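Local coordinates for putative alpha-N-acetylgalactosaminidase (PDB 3CC1), which probably hydrolyses terminal alpha-linked N-acetylgalactosamine residues from glycoconjugates, using a TIM-barrel domain that is followed by a C-terminal beta sandwich, at residues Gly117-Ala122 with Gln163-Ser168; Arg137-Thr142 with Tyr153-Thr158; Gln252-Cys257 with Met305-Ile310; His268-Gly273 with Ala309-Pro314; Thr381-Leu386 with Ser412-Ile417. One frame throughout, in Å; residues are numbered along the deposited sequence.

Contact 1 of 5, residues Gly117-Ala122 with Gln163-Ser168. With SO4 (sulfate ion), chain D.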
# COMPACT_ATOMS: atom_id res chain seq x y z
N GLY A 117 12.80 32.55 -3.71
CA GLY A 117 14.02 33.10 -3.11
C GLY A 117 14.66 34.26 -3.86
O GLY A 117 14.01 35.05 -4.56
N ILE A 118 15.97 34.34 -3.69
CA ILE A 118 16.76 35.42 -4.22
C ILE A 118 18.00 34.78 -4.87
O ILE A 118 18.52 33.82 -4.37
CB ILE A 118 17.19 36.38 -3.07
CG1 ILE A 118 17.92 37.60 -3.63
CG2 ILE A 118 18.05 35.65 -2.01
CD1 ILE A 118 18.12 38.74 -2.60
N PRO A 119 18.46 35.32 -6.00
CA PRO A 119 19.50 34.56 -6.67
C PRO A 119 20.78 34.47 -5.86
O PRO A 119 21.15 35.40 -5.19
CB PRO A 119 19.75 35.38 -7.95
CG PRO A 119 18.43 36.05 -8.20
CD PRO A 119 17.95 36.43 -6.84
N ARG A 120 21.45 33.34 -5.95
CA ARG A 120 22.71 33.22 -5.26
C ARG A 120 23.69 34.28 -5.77
O ARG A 120 24.58 34.73 -5.07
CB ARG A 120 23.28 31.82 -5.51
CG ARG A 120 22.43 30.71 -4.92
CD ARG A 120 23.27 29.44 -4.87
NE ARG A 120 22.45 28.31 -4.51
CZ ARG A 120 22.93 27.08 -4.34
NH1 ARG A 120 24.23 26.87 -4.44
NH2 ARG A 120 22.12 26.08 -4.09
N GLN A 121 23.54 34.61 -7.04
CA GLN A 121 24.34 35.61 -7.73
C GLN A 121 24.18 37.01 -7.10
O GLN A 121 25.15 37.77 -7.00
CB GLN A 121 23.95 35.63 -9.19
CG GLN A 121 24.82 36.53 -10.04
CD GLN A 121 24.49 36.37 -11.54
OE1 GLN A 121 24.57 35.28 -12.07
NE2 GLN A 121 24.12 37.45 -12.18
N ALA A 122 22.96 37.31 -6.64
CA ALA A 122 22.68 38.53 -5.89
C ALA A 122 23.39 38.49 -4.55
O ALA A 122 23.92 39.49 -4.07
CB ALA A 122 21.17 38.74 -5.72
N GLN A 163 10.69 41.50 2.81
CA GLN A 163 9.42 41.82 2.18
C GLN A 163 9.67 42.79 1.03
O GLN A 163 9.04 42.72 -0.02
CB GLN A 163 8.44 42.44 3.19
CG GLN A 163 7.09 42.75 2.56
CD GLN A 163 6.37 41.50 2.13
OE1 GLN A 163 6.03 40.65 2.96
NE2 GLN A 163 6.12 41.37 0.83
N SER A 164 10.63 43.69 1.24
CA SER A 164 10.97 44.70 0.22
C SER A 164 11.48 44.04 -1.04
O SER A 164 11.13 44.45 -2.16
CB SER A 164 12.02 45.68 0.73
OG SER A 164 11.49 46.51 1.75
N TYR A 165 12.31 43.02 -0.87
CA TYR A 165 12.78 42.25 -2.02
C TYR A 165 11.65 41.66 -2.83
O TYR A 165 11.58 41.85 -4.04
CB TYR A 165 13.75 41.14 -1.59
CG TYR A 165 14.26 40.43 -2.79
CD1 TYR A 165 15.09 41.08 -3.70
CD2 TYR A 165 13.83 39.16 -3.11
CE1 TYR A 165 15.51 40.46 -4.88
CE2 TYR A 165 14.27 38.52 -4.27
CZ TYR A 165 15.09 39.17 -5.16
OH TYR A 165 15.53 38.50 -6.32
N TYR A 166 10.74 40.97 -2.16
CA TYR A 166 9.61 40.37 -2.86
C TYR A 166 8.71 41.44 -3.48
O TYR A 166 8.23 41.29 -4.59
CB TYR A 166 8.85 39.36 -1.95
CG TYR A 166 9.49 37.98 -1.95
CD1 TYR A 166 9.67 37.29 -3.13
CD2 TYR A 166 9.93 37.37 -0.79
CE1 TYR A 166 10.22 36.03 -3.15
CE2 TYR A 166 10.50 36.10 -0.80
CZ TYR A 166 10.64 35.43 -1.98
OH TYR A 166 11.20 34.16 -2.00
N ASN A 167 8.52 42.54 -2.78
CA ASN A 167 7.75 43.66 -3.31
C ASN A 167 8.33 44.12 -4.62
O ASN A 167 7.60 44.35 -5.60
CB ASN A 167 7.75 44.85 -2.33
CG ASN A 167 6.85 44.64 -1.14
OD1 ASN A 167 6.08 43.66 -1.10
ND2 ASN A 167 6.93 45.53 -0.17
N SER A 168 9.66 44.23 -4.64
CA SER A 168 10.41 44.70 -5.81
C SER A 168 10.27 43.76 -7.00
O SER A 168 10.29 44.20 -8.13
CB SER A 168 11.91 44.94 -5.48
OG SER A 168 12.70 43.74 -5.53
S SO4 D . 10.72 45.35 5.06
O1 SO4 D . 9.26 45.33 5.07
O2 SO4 D . 11.33 44.53 6.10
O3 SO4 D . 11.18 46.70 5.28
O4 SO4 D . 11.25 44.93 3.76
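Gln-163 bends at chi2 (65°) and sends NE2 along the helix to Asn-167 OD1, its amide also reaching Met-201 O and Arg-204 of helix 196-208. Ser-164 holds a sulfate, probably from the crystallisation liquor, by the ion's O4, which lies 2.9 Å from the serine's backbone N and 2.6 Å from its OG; Gly-161 N binds the ion too. Tyr-165 carries the packing. With CG anti to its backbone N (chi1 -177°), its ring turns one face to Ile-118, whose CD1 stands 3.9 Å from the centroid, squarely over the face. Gly-117 O lies at the ring edge, 3.5 Å from Tyr-165 CE2. Pro-119 CD comes within 3.2 Å of Tyr-165 OH, a hydroxyl bonded to Gly-78 O. Tyr-166 OH accepts a weak, bent bond from Gly-117 N (2.8 Å) and also pairs with Glu-198. Ser-168 OG turns back to Tyr-165 O, along a carbonyl lone pair. Helix 162-175 thus packs against strand 118-119, with helix 136-139 against Tyr-165 and helix 196-208 against Tyr-166.

Contact 2 of 5, residues Arg137-Thr142 with Tyr153-Thr158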
# COMPACT_ATOMS: atom_id res chain seq x y z
N ARG A 137 22.81 39.96 0.96
CA ARG A 137 23.44 39.15 2.00
C ARG A 137 22.74 39.30 3.33
O ARG A 137 22.82 38.41 4.17
CB ARG A 137 24.91 39.50 2.17
CG ARG A 137 25.72 39.13 0.96
CD ARG A 137 27.20 39.44 1.14
NE ARG A 137 27.90 39.04 -0.06
CZ ARG A 137 29.22 39.03 -0.18
NH1 ARG A 137 29.97 39.41 0.85
NH2 ARG A 137 29.78 38.63 -1.31
N GLU A 138 22.07 40.42 3.52
CA GLU A 138 21.43 40.71 4.80
C GLU A 138 20.04 40.10 4.92
O GLU A 138 19.47 40.10 6.00
CB GLU A 138 21.36 42.21 5.03
CG GLU A 138 22.73 42.80 5.16
CD GLU A 138 22.73 44.33 5.29
OE1 GLU A 138 22.11 45.04 4.48
OE2 GLU A 138 23.38 44.82 6.22
N ILE A 139 19.52 39.60 3.80
CA ILE A 139 18.18 39.05 3.78
C ILE A 139 18.15 37.58 3.36
O ILE A 139 17.14 36.94 3.55
CB ILE A 139 17.17 39.89 2.93
CG1 ILE A 139 17.48 39.82 1.42
CG2 ILE A 139 17.12 41.33 3.44
CD1 ILE A 139 16.22 40.17 0.46
N ALA A 140 19.24 37.05 2.80
CA ALA A 140 19.27 35.67 2.31
C ALA A 140 19.40 34.69 3.46
O ALA A 140 19.95 34.97 4.52
CB ALA A 140 20.40 35.43 1.27
N HIS A 141 18.83 33.54 3.24
CA HIS A 141 18.93 32.44 4.16
C HIS A 141 19.71 31.36 3.41
O HIS A 141 19.13 30.56 2.71
CB HIS A 141 17.52 31.96 4.47
CG HIS A 141 17.43 31.14 5.70
ND1 HIS A 141 16.30 30.43 6.04
CD2 HIS A 141 18.35 30.89 6.68
CE1 HIS A 141 16.52 29.78 7.17
NE2 HIS A 141 17.75 30.04 7.58
N THR A 142 21.04 31.39 3.52
CA THR A 142 21.88 30.59 2.64
C THR A 142 21.83 29.08 2.95
O THR A 142 22.28 28.26 2.16
CB THR A 142 23.33 31.11 2.60
OG1 THR A 142 23.84 31.10 3.92
CG2 THR A 142 23.38 32.53 2.05
N TYR A 153 18.93 31.20 -3.29
CA TYR A 153 18.85 30.93 -1.86
C TYR A 153 17.46 31.40 -1.42
O TYR A 153 16.85 32.26 -2.06
CB TYR A 153 19.88 31.72 -1.05
CG TYR A 153 21.31 31.26 -1.23
CD1 TYR A 153 21.69 29.96 -0.92
CD2 TYR A 153 22.29 32.13 -1.68
CE1 TYR A 153 23.01 29.56 -1.05
CE2 TYR A 153 23.61 31.74 -1.82
CZ TYR A 153 23.96 30.46 -1.51
OH TYR A 153 25.26 30.06 -1.67
N GLY A 154 16.96 30.79 -0.35
CA GLY A 154 15.82 31.31 0.34
C GLY A 154 16.01 32.72 0.85
O GLY A 154 17.10 33.16 1.18
N VAL A 155 14.89 33.43 0.92
CA VAL A 155 14.80 34.70 1.59
C VAL A 155 14.32 34.43 3.02
O VAL A 155 13.35 33.70 3.25
CB VAL A 155 13.86 35.66 0.85
CG1 VAL A 155 13.60 36.92 1.67
CG2 VAL A 155 14.44 36.02 -0.53
N ASP A 156 15.03 35.00 3.97
CA ASP A 156 14.73 34.83 5.38
C ASP A 156 13.63 35.81 5.84
O ASP A 156 13.86 37.00 5.98
CB ASP A 156 16.00 35.05 6.17
CG ASP A 156 15.84 34.79 7.65
OD1 ASP A 156 14.70 34.75 8.20
OD2 ASP A 156 16.91 34.64 8.27
N PRO A 157 12.44 35.28 6.12
CA PRO A 157 11.31 36.14 6.42
C PRO A 157 11.44 36.83 7.76
O PRO A 157 10.59 37.66 8.08
CB PRO A 157 10.12 35.18 6.44
CG PRO A 157 10.68 33.83 6.51
CD PRO A 157 12.05 33.87 5.97
N THR A 158 12.48 36.52 8.53
CA THR A 158 12.66 37.16 9.83
C THR A 158 13.47 38.44 9.69
O THR A 158 13.63 39.15 10.64
CB THR A 158 13.36 36.28 10.89
OG1 THR A 158 14.73 36.05 10.52
CG2 THR A 158 12.63 34.92 11.06
O HOH W 1 19.39 34.31 7.38
O HOH W 2 13.96 30.89 3.56
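The two segments pair antiparallel as a short hairpin, Ala-140 and Val-155 forming a non-hydrogen-bonded pair between two nearly straight backbone bonds, Asp-156 N to Ile-139 O (2.9 Å) and His-141 N to Gly-154 O (2.7 Å). The first meets its carbonyl almost along the C=O axis; the second comes in from above the carbonyl plane. At the Thr-142 end, Tyr-153 has CG anti to its carbonyl carbon (chi1 -71°), and Thr-142 CG2 sits over the middle of the ring, 3.9 Å from its centroid. An alanine in place of Tyr-153 would remove the ring and would probably leave the Thr-142 methyl less well packed. At the other end Asp-156 OD2 lies over one face of the His-141 ring, offset toward the rim, while His-141 CB touches Asp-156 CB at 3.8 Å. Asp-156 OD1 is held by Thr-158 N (2.9 Å) and Thr-158 OG1 in an Asx turn, and water 1 donates to both OD2 and Ala-140 O. With both oxygens so engaged, the carboxylate is well fixed; its charge, 4.7 Å from OD2 to His-141 NE2, might modestly favour a protonated histidine.

Contact 3 of 5, residues Gln252-Cys257 with Met305-Ile310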
# COMPACT_ATOMS: atom_id res chain seq x y z
N GLN A 252 -0.79 6.65 -11.36
CA GLN A 252 -0.59 7.09 -9.97
C GLN A 252 -1.35 8.34 -9.62
O GLN A 252 -1.76 8.51 -8.47
CB GLN A 252 0.88 7.28 -9.64
CG GLN A 252 1.73 6.02 -9.71
CD GLN A 252 3.19 6.36 -9.52
OE1 GLN A 252 3.62 6.59 -8.40
NE2 GLN A 252 3.94 6.40 -10.60
N MSE A 253 -1.59 9.19 -10.62
CA MSE A 253 -2.33 10.45 -10.40
C MSE A 253 -3.72 10.18 -9.85
O MSE A 253 -4.23 10.96 -9.06
CB MSE A 253 -2.36 11.33 -11.67
CG MSE A 253 -2.64 12.84 -11.38
SE MSE A 253 -1.34 13.64 -10.19
CE MSE A 253 0.19 13.11 -11.11
N PHE A 254 -4.33 9.06 -10.24
CA PHE A 254 -5.68 8.73 -9.79
C PHE A 254 -5.72 8.58 -8.29
O PHE A 254 -6.55 9.19 -7.63
CB PHE A 254 -6.30 7.52 -10.53
CG PHE A 254 -6.79 7.86 -11.90
CD1 PHE A 254 -5.91 7.91 -12.98
CD2 PHE A 254 -8.12 8.19 -12.12
CE1 PHE A 254 -6.36 8.28 -14.23
CE2 PHE A 254 -8.58 8.55 -13.34
CZ PHE A 254 -7.71 8.58 -14.43
N GLU A 255 -4.77 7.82 -7.74
CA GLU A 255 -4.68 7.67 -6.28
C GLU A 255 -4.30 8.99 -5.58
O GLU A 255 -4.84 9.31 -4.52
CB GLU A 255 -3.68 6.59 -5.88
CG GLU A 255 -3.73 6.24 -4.38
N ARG A 256 -3.38 9.74 -6.19
CA ARG A 256 -2.92 11.00 -5.61
C ARG A 256 -4.06 12.01 -5.54
O ARG A 256 -4.23 12.71 -4.55
CB ARG A 256 -1.71 11.58 -6.35
CG ARG A 256 -0.41 10.73 -6.35
CD ARG A 256 -0.13 10.08 -4.98
NE ARG A 256 -0.03 11.08 -3.92
CZ ARG A 256 -0.15 10.85 -2.61
NH1 ARG A 256 -0.41 9.62 -2.14
NH2 ARG A 256 -0.01 11.87 -1.75
N CYS A 257 -4.90 12.02 -6.58
CA CYS A 257 -6.13 12.81 -6.56
C CYS A 257 -7.12 12.43 -5.47
O CYS A 257 -7.69 13.31 -4.78
CB CYS A 257 -6.85 12.77 -7.89
SG CYS A 257 -6.04 13.77 -9.12
N MSE A 305 -7.58 13.70 -19.81
CA MSE A 305 -8.46 14.85 -19.93
C MSE A 305 -9.68 14.71 -19.02
O MSE A 305 -10.13 15.68 -18.40
CB MSE A 305 -8.91 15.06 -21.38
CG MSE A 305 -7.82 15.48 -22.34
SE MSE A 305 -7.06 17.23 -21.90
CE MSE A 305 -8.60 18.35 -22.24
N ASN A 306 -10.18 13.48 -18.89
CA ASN A 306 -11.41 13.24 -18.12
C ASN A 306 -11.19 13.53 -16.63
O ASN A 306 -12.01 14.15 -15.98
CB ASN A 306 -11.93 11.81 -18.33
CG ASN A 306 -12.62 11.63 -19.69
OD1 ASN A 306 -13.17 12.58 -20.26
ND2 ASN A 306 -12.60 10.41 -20.20
N LEU A 307 -10.08 13.05 -16.09
CA LEU A 307 -9.77 13.24 -14.68
C LEU A 307 -9.46 14.71 -14.37
O LEU A 307 -9.94 15.28 -13.36
CB LEU A 307 -8.58 12.32 -14.25
CG LEU A 307 -8.07 12.58 -12.83
CD1 LEU A 307 -9.20 12.31 -11.83
CD2 LEU A 307 -6.77 11.76 -12.47
N TRP A 308 -8.65 15.32 -15.23
CA TRP A 308 -8.27 16.73 -15.12
C TRP A 308 -9.52 17.61 -15.19
O TRP A 308 -9.67 18.54 -14.44
CB TRP A 308 -7.32 17.17 -16.24
CG TRP A 308 -5.81 17.03 -16.04
CD1 TRP A 308 -4.89 18.01 -16.26
CD2 TRP A 308 -5.06 15.86 -15.64
NE1 TRP A 308 -3.63 17.54 -16.02
CE2 TRP A 308 -3.70 16.22 -15.64
CE3 TRP A 308 -5.40 14.56 -15.26
CZ2 TRP A 308 -2.69 15.33 -15.32
CZ3 TRP A 308 -4.37 13.66 -14.94
CH2 TRP A 308 -3.05 14.06 -14.96
N ALA A 309 -10.42 17.28 -16.09
CA ALA A 309 -11.70 18.03 -16.22
C ALA A 309 -12.56 17.92 -14.96
O ALA A 309 -12.95 18.92 -14.40
CB ALA A 309 -12.51 17.53 -17.44
N ILE A 310 -12.79 16.70 -14.51
CA ILE A 310 -13.75 16.43 -13.44
C ILE A 310 -13.24 16.90 -12.09
O ILE A 310 -14.03 17.18 -11.20
CB ILE A 310 -14.11 14.92 -13.38
CG1 ILE A 310 -15.49 14.71 -12.71
CG2 ILE A 310 -13.02 14.12 -12.65
CD1 ILE A 310 -16.62 14.66 -13.65
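Leu-307 reaches straight out from its helix, CG anti to the backbone N (chi1 172°), and lays CD2 over the centre of the Phe-254 ring, 3.6 Å from the centroid and almost exactly on the ring normal. The two side chains slide past each other in opposite directions, so Leu-307 CB also meets the far end of the ring, 3.8 Å from Phe-254 CZ. Beside this CH-pi contact, Cys-257 SG touches the same methyl, 4.0 Å from Leu-307 CD2. The helices run nearly parallel, 16° apart with axes 11.4 Å from each other, as suits two helices packed around a TIM barrel, and Trp-359 of strand 356-362 covers both Cys-257 and Leu-307. On the other flank the selenomethionine Met-253, bent at chi2 and chi3, crosses Trp-308 at about a right angle, its CG 3.8 Å from Trp-308 CH2. The indole NE1 of Trp-308 is tied to Gly-273 O, which helps to set how the ring is turned, while Phe-373 meets the Phe-254 ring edge-to-face.

Contact 4 of 5, residues His268-Gly273 with Ala309-Pro314. Unlike the reference sequence in segment 268-273: Gly-273 (reference Asp). Unlike the reference sequence in segment 309-314: His-312 (reference Arg).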
# COMPACT_ATOMS: atom_id res chain seq x y z
N HIS A 268 -7.38 25.80 -3.00
CA HIS A 268 -6.84 25.99 -4.34
C HIS A 268 -7.23 24.83 -5.22
O HIS A 268 -7.66 23.80 -4.73
CB HIS A 268 -5.31 26.17 -4.28
CG HIS A 268 -4.90 27.47 -3.65
ND1 HIS A 268 -4.38 27.55 -2.37
CD2 HIS A 268 -4.99 28.74 -4.10
CE1 HIS A 268 -4.16 28.82 -2.07
NE2 HIS A 268 -4.51 29.56 -3.11
N TRP A 269 -7.12 25.02 -6.51
CA TRP A 269 -7.43 23.92 -7.45
C TRP A 269 -6.36 22.89 -7.27
O TRP A 269 -5.24 23.25 -6.96
CB TRP A 269 -7.35 24.34 -8.94
CG TRP A 269 -7.98 25.61 -9.26
CD1 TRP A 269 -7.36 26.78 -9.65
CD2 TRP A 269 -9.34 25.87 -9.24
NE1 TRP A 269 -8.29 27.76 -9.86
CE2 TRP A 269 -9.52 27.22 -9.61
CE3 TRP A 269 -10.45 25.09 -8.94
CZ2 TRP A 269 -10.76 27.79 -9.69
CZ3 TRP A 269 -11.66 25.67 -9.03
CH2 TRP A 269 -11.81 26.99 -9.39
N PRO A 270 -6.70 21.62 -7.53
CA PRO A 270 -5.65 20.61 -7.64
C PRO A 270 -4.94 20.70 -8.99
O PRO A 270 -5.58 20.61 -10.07
CB PRO A 270 -6.43 19.30 -7.54
CG PRO A 270 -7.80 19.67 -8.18
CD PRO A 270 -8.05 21.09 -7.81
N ASP A 271 -3.63 20.82 -8.93
CA ASP A 271 -2.83 20.79 -10.11
C ASP A 271 -2.33 19.38 -10.40
O ASP A 271 -1.46 18.87 -9.70
CB ASP A 271 -1.64 21.74 -9.96
CG ASP A 271 -0.89 21.92 -11.29
OD1 ASP A 271 -1.32 21.36 -12.35
OD2 ASP A 271 0.15 22.63 -11.29
N CYS A 272 -2.86 18.79 -11.48
CA CYS A 272 -2.55 17.41 -11.85
C CYS A 272 -1.36 17.31 -12.78
O CYS A 272 -0.83 16.23 -13.02
CB CYS A 272 -3.77 16.73 -12.48
SG CYS A 272 -5.10 16.51 -11.27
N GLY A 273 -0.94 18.45 -13.29
CA GLY A 273 0.18 18.52 -14.16
C GLY A 273 -0.11 19.10 -15.54
O GLY A 273 -1.24 19.14 -16.01
N ALA A 309 -10.42 17.28 -16.09
CA ALA A 309 -11.70 18.03 -16.22
C ALA A 309 -12.56 17.92 -14.96
O ALA A 309 -12.95 18.92 -14.40
CB ALA A 309 -12.51 17.53 -17.44
N ILE A 310 -12.79 16.70 -14.51
CA ILE A 310 -13.75 16.43 -13.44
C ILE A 310 -13.24 16.90 -12.09
O ILE A 310 -14.03 17.18 -11.20
CB ILE A 310 -14.11 14.92 -13.38
CG1 ILE A 310 -15.49 14.71 -12.71
CG2 ILE A 310 -13.02 14.12 -12.65
CD1 ILE A 310 -16.62 14.66 -13.65
N CYS A 311 -11.93 17.08 -11.93
CA CYS A 311 -11.43 17.59 -10.64
C CYS A 311 -11.04 19.10 -10.63
O CYS A 311 -10.59 19.63 -9.61
CB CYS A 311 -10.34 16.69 -10.08
SG CYS A 311 -8.76 16.96 -10.75
N HIS A 312 -11.29 19.79 -11.74
CA HIS A 312 -10.99 21.24 -11.86
C HIS A 312 -9.48 21.54 -11.86
O HIS A 312 -9.05 22.54 -11.32
CB HIS A 312 -11.65 22.04 -10.73
CG HIS A 312 -13.14 22.15 -10.83
ND1 HIS A 312 -13.79 22.55 -11.97
CD2 HIS A 312 -14.11 21.96 -9.90
CE1 HIS A 312 -15.09 22.60 -11.75
NE2 HIS A 312 -15.31 22.26 -10.50
N SER A 313 -8.68 20.68 -12.47
CA SER A 313 -7.27 20.99 -12.60
C SER A 313 -7.09 22.14 -13.63
O SER A 313 -7.82 22.18 -14.65
CB SER A 313 -6.50 19.74 -13.08
OG SER A 313 -5.09 19.96 -13.15
N PRO A 314 -6.12 23.03 -13.38
CA PRO A 314 -5.71 23.86 -14.51
C PRO A 314 -5.39 23.00 -15.71
O PRO A 314 -4.96 21.88 -15.57
CB PRO A 314 -4.44 24.56 -14.03
CG PRO A 314 -4.45 24.44 -12.57
CD PRO A 314 -5.31 23.28 -12.18
O HOH W 3 -2.55 21.37 -16.67
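A positive phi at His-312 (68°) closes helix 298-310 in a Schellman motif and swings the chain across the loop 268-273. Just before it, Cys-311 holds SG between its backbone N and carbonyl carbon, the crowded position (chi1 81°); just after it, Ser-313 places OG anti to the backbone N (chi1 -176°). That last torsion presents the hydroxyl oxygen to Cys-272 N, which donates a nearly straight bond of 3.0 Å to Ser-313 OG. Cys-311 SG comes to 3.7 Å from Cys-272 SG, a van der Waals contact rather than a disulfide. Pro-270 wedges in alongside, its CG only 3.1 Å from Cys-311 O, while Pro-270 O receives a CA-H...O contact of 3.1 Å from Ser-313 CA. Trp-269 lies obliquely to His-312, with CE3 against the histidine CB at 3.7 Å; the imidazole's ND1 is occupied by Asn-341 O. Asp-271 OD1 folds back onto Gly-273 N in an Asx turn, and water 3 donates to both Gly-273 O and Pro-314 O. The polar link is therefore sparse, one direct bond plus one water, and the prolines, Trp-269 and the two cysteine sulfurs supply the rest. His-312 O, with Trp-269 CB 3.4 Å away, is buried with no hydrogen-bond partner in the model, which would probably make this turn depend on its apolar packing.

Contact 5 of 5, residues Thr381-Leu386 with Ser412-Ile417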
# COMPACT_ATOMS: atom_id res chain seq x y z
N THR A 381 -15.44 -4.35 -17.06
CA THR A 381 -16.78 -3.78 -17.09
C THR A 381 -16.97 -2.85 -15.94
O THR A 381 -16.83 -3.23 -14.81
CB THR A 381 -17.85 -4.86 -17.07
OG1 THR A 381 -17.60 -5.70 -18.19
CG2 THR A 381 -19.31 -4.26 -17.14
N LEU A 382 -17.26 -1.60 -16.26
CA LEU A 382 -17.55 -0.59 -15.24
C LEU A 382 -19.05 -0.42 -15.04
O LEU A 382 -19.79 -0.38 -16.00
CB LEU A 382 -16.88 0.74 -15.61
CG LEU A 382 -15.53 0.62 -14.89
CD1 LEU A 382 -14.52 -0.09 -15.78
CD2 LEU A 382 -15.14 1.92 -14.45
N GLN A 383 -19.47 -0.33 -13.78
CA GLN A 383 -20.87 -0.20 -13.42
C GLN A 383 -21.13 1.17 -12.81
O GLN A 383 -20.25 1.80 -12.23
CB GLN A 383 -21.30 -1.20 -12.36
CG GLN A 383 -20.87 -2.65 -12.52
CD GLN A 383 -21.87 -3.53 -13.27
OE1 GLN A 383 -23.10 -3.32 -13.24
NE2 GLN A 383 -21.32 -4.56 -13.94
N PHE A 384 -22.38 1.56 -12.87
CA PHE A 384 -22.80 2.78 -12.26
C PHE A 384 -24.30 2.74 -11.99
O PHE A 384 -25.06 2.19 -12.79
CB PHE A 384 -22.34 3.94 -13.17
CG PHE A 384 -23.16 5.12 -13.08
CD1 PHE A 384 -23.05 5.95 -12.01
CD2 PHE A 384 -24.04 5.41 -14.06
CE1 PHE A 384 -23.87 7.03 -11.90
CE2 PHE A 384 -24.86 6.48 -13.97
CZ PHE A 384 -24.79 7.28 -12.88
N ARG A 385 -24.70 3.31 -10.86
CA ARG A 385 -26.13 3.48 -10.52
C ARG A 385 -26.41 4.90 -10.09
O ARG A 385 -25.56 5.60 -9.53
CB ARG A 385 -26.56 2.55 -9.36
CG ARG A 385 -26.36 1.07 -9.57
CD ARG A 385 -26.79 0.29 -8.28
NE ARG A 385 -26.20 0.90 -7.10
CZ ARG A 385 -25.01 0.62 -6.60
NH1 ARG A 385 -24.25 -0.32 -7.13
NH2 ARG A 385 -24.55 1.33 -5.59
N LEU A 386 -27.62 5.34 -10.38
CA LEU A 386 -28.03 6.71 -10.06
C LEU A 386 -27.91 7.04 -8.56
O LEU A 386 -27.65 8.18 -8.19
CB LEU A 386 -29.45 6.97 -10.58
CG LEU A 386 -29.56 7.02 -12.11
CD1 LEU A 386 -31.04 7.15 -12.61
CD2 LEU A 386 -28.70 8.17 -12.72
N SER A 412 -33.72 1.91 -10.81
CA SER A 412 -33.67 0.49 -10.47
C SER A 412 -32.65 -0.30 -11.29
O SER A 412 -32.58 -1.51 -11.14
CB SER A 412 -35.04 -0.15 -10.69
OG SER A 412 -35.47 0.06 -12.03
N GLU A 413 -31.89 0.37 -12.16
CA GLU A 413 -30.96 -0.30 -13.08
C GLU A 413 -29.51 -0.02 -12.78
O GLU A 413 -29.18 0.88 -12.04
CB GLU A 413 -31.23 0.13 -14.52
CG GLU A 413 -32.65 -0.05 -14.96
CD GLU A 413 -32.93 0.45 -16.38
OE1 GLU A 413 -32.51 1.56 -16.78
OE2 GLU A 413 -33.65 -0.28 -17.09
N SER A 414 -28.63 -0.81 -13.36
CA SER A 414 -27.21 -0.51 -13.38
C SER A 414 -26.77 -0.24 -14.78
O SER A 414 -27.12 -0.97 -15.68
CB SER A 414 -26.39 -1.69 -12.91
OG SER A 414 -26.51 -1.80 -11.53
N PHE A 415 -26.00 0.80 -14.96
CA PHE A 415 -25.35 1.00 -16.23
C PHE A 415 -24.08 0.16 -16.23
O PHE A 415 -23.36 0.12 -15.22
CB PHE A 415 -25.03 2.49 -16.42
CG PHE A 415 -24.26 2.79 -17.68
CD1 PHE A 415 -24.87 2.74 -18.91
CD2 PHE A 415 -22.90 3.08 -17.63
CE1 PHE A 415 -24.14 3.00 -20.06
CE2 PHE A 415 -22.19 3.34 -18.78
CZ PHE A 415 -22.81 3.32 -19.99
N GLN A 416 -23.84 -0.56 -17.32
CA GLN A 416 -22.59 -1.32 -17.53
C GLN A 416 -21.94 -1.00 -18.84
O GLN A 416 -22.60 -0.90 -19.88
CB GLN A 416 -22.87 -2.82 -17.50
CG GLN A 416 -23.61 -3.26 -16.26
CD GLN A 416 -23.71 -4.77 -16.17
OE1 GLN A 416 -22.73 -5.46 -15.84
NE2 GLN A 416 -24.88 -5.29 -16.47
N ILE A 417 -20.64 -0.80 -18.81
CA ILE A 417 -19.90 -0.53 -20.03
C ILE A 417 -18.56 -1.28 -20.00
O ILE A 417 -17.85 -1.23 -19.02
CB ILE A 417 -19.68 1.01 -20.22
CG1 ILE A 417 -19.02 1.30 -21.56
CG2 ILE A 417 -18.86 1.66 -19.10
CD1 ILE A 417 -19.25 2.71 -21.98
O HOH W 4 -24.50 -2.02 -9.72
O HOH W 5 -29.39 3.57 -11.71
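Two reciprocal pairs of backbone bonds hold the strands: Leu-382 with Ile-417 (Leu-382 N to Ile-417 O, 2.8 Å) and Phe-384 with Phe-415 (Phe-415 N to Phe-384 O, 2.7 Å). Between them, at the non-hydrogen-bonded pair, the side chains of Gln-383 and Gln-416 lie side by side, their amide planes 41° apart, and Gln-383 NE2 donates to Gln-416 OE1 over a short 2.5 Å from above the carbonyl plane. A bend at Gln-383 chi2 (-91°) brings its amide there. An alanine at Gln-383 would lose this amide bond and would probably leave the Gln-416 side chain less fixed. Farther along, water 4 bridges Arg-385 NH1 and Ser-414 OG, and Arg-385 NH2 forms a salt bridge with Asp-387 and bonds to Ile-264 O of the third subunit. On the opposite face Phe-415 CB meets the edge of the Phe-384 ring, 3.9 Å from CD2. This face packs inward: Leu-382 and both phenylalanines pack against strand 368-374, the phenylalanines also on strands 404-409 and 424-431, within the C-terminal beta sandwich.

Overall arrangement
Contacts 1 and 2 form one unit at one end of the molecule: strands 118-119 and 152-155 are sheet neighbours, Ile-118 N bonds to Tyr-153 O, and Ile-139 packs on Tyr-165. Contact 1 is the buried side of that unit, while contact 2 is partly exposed and leans on backbone bonds and waters. Contacts 3 and 4 share helix 298-310 and lie closer to the centre of the chain; contact 3 is wholly buried and apolar, whereas contact 4, where the helix ends, adds a few polar links. Contact 5 belongs to the sandwich, its centre about 21 Å from that of contact 3, with paired strands hiding one face and exposing polar groups on the other.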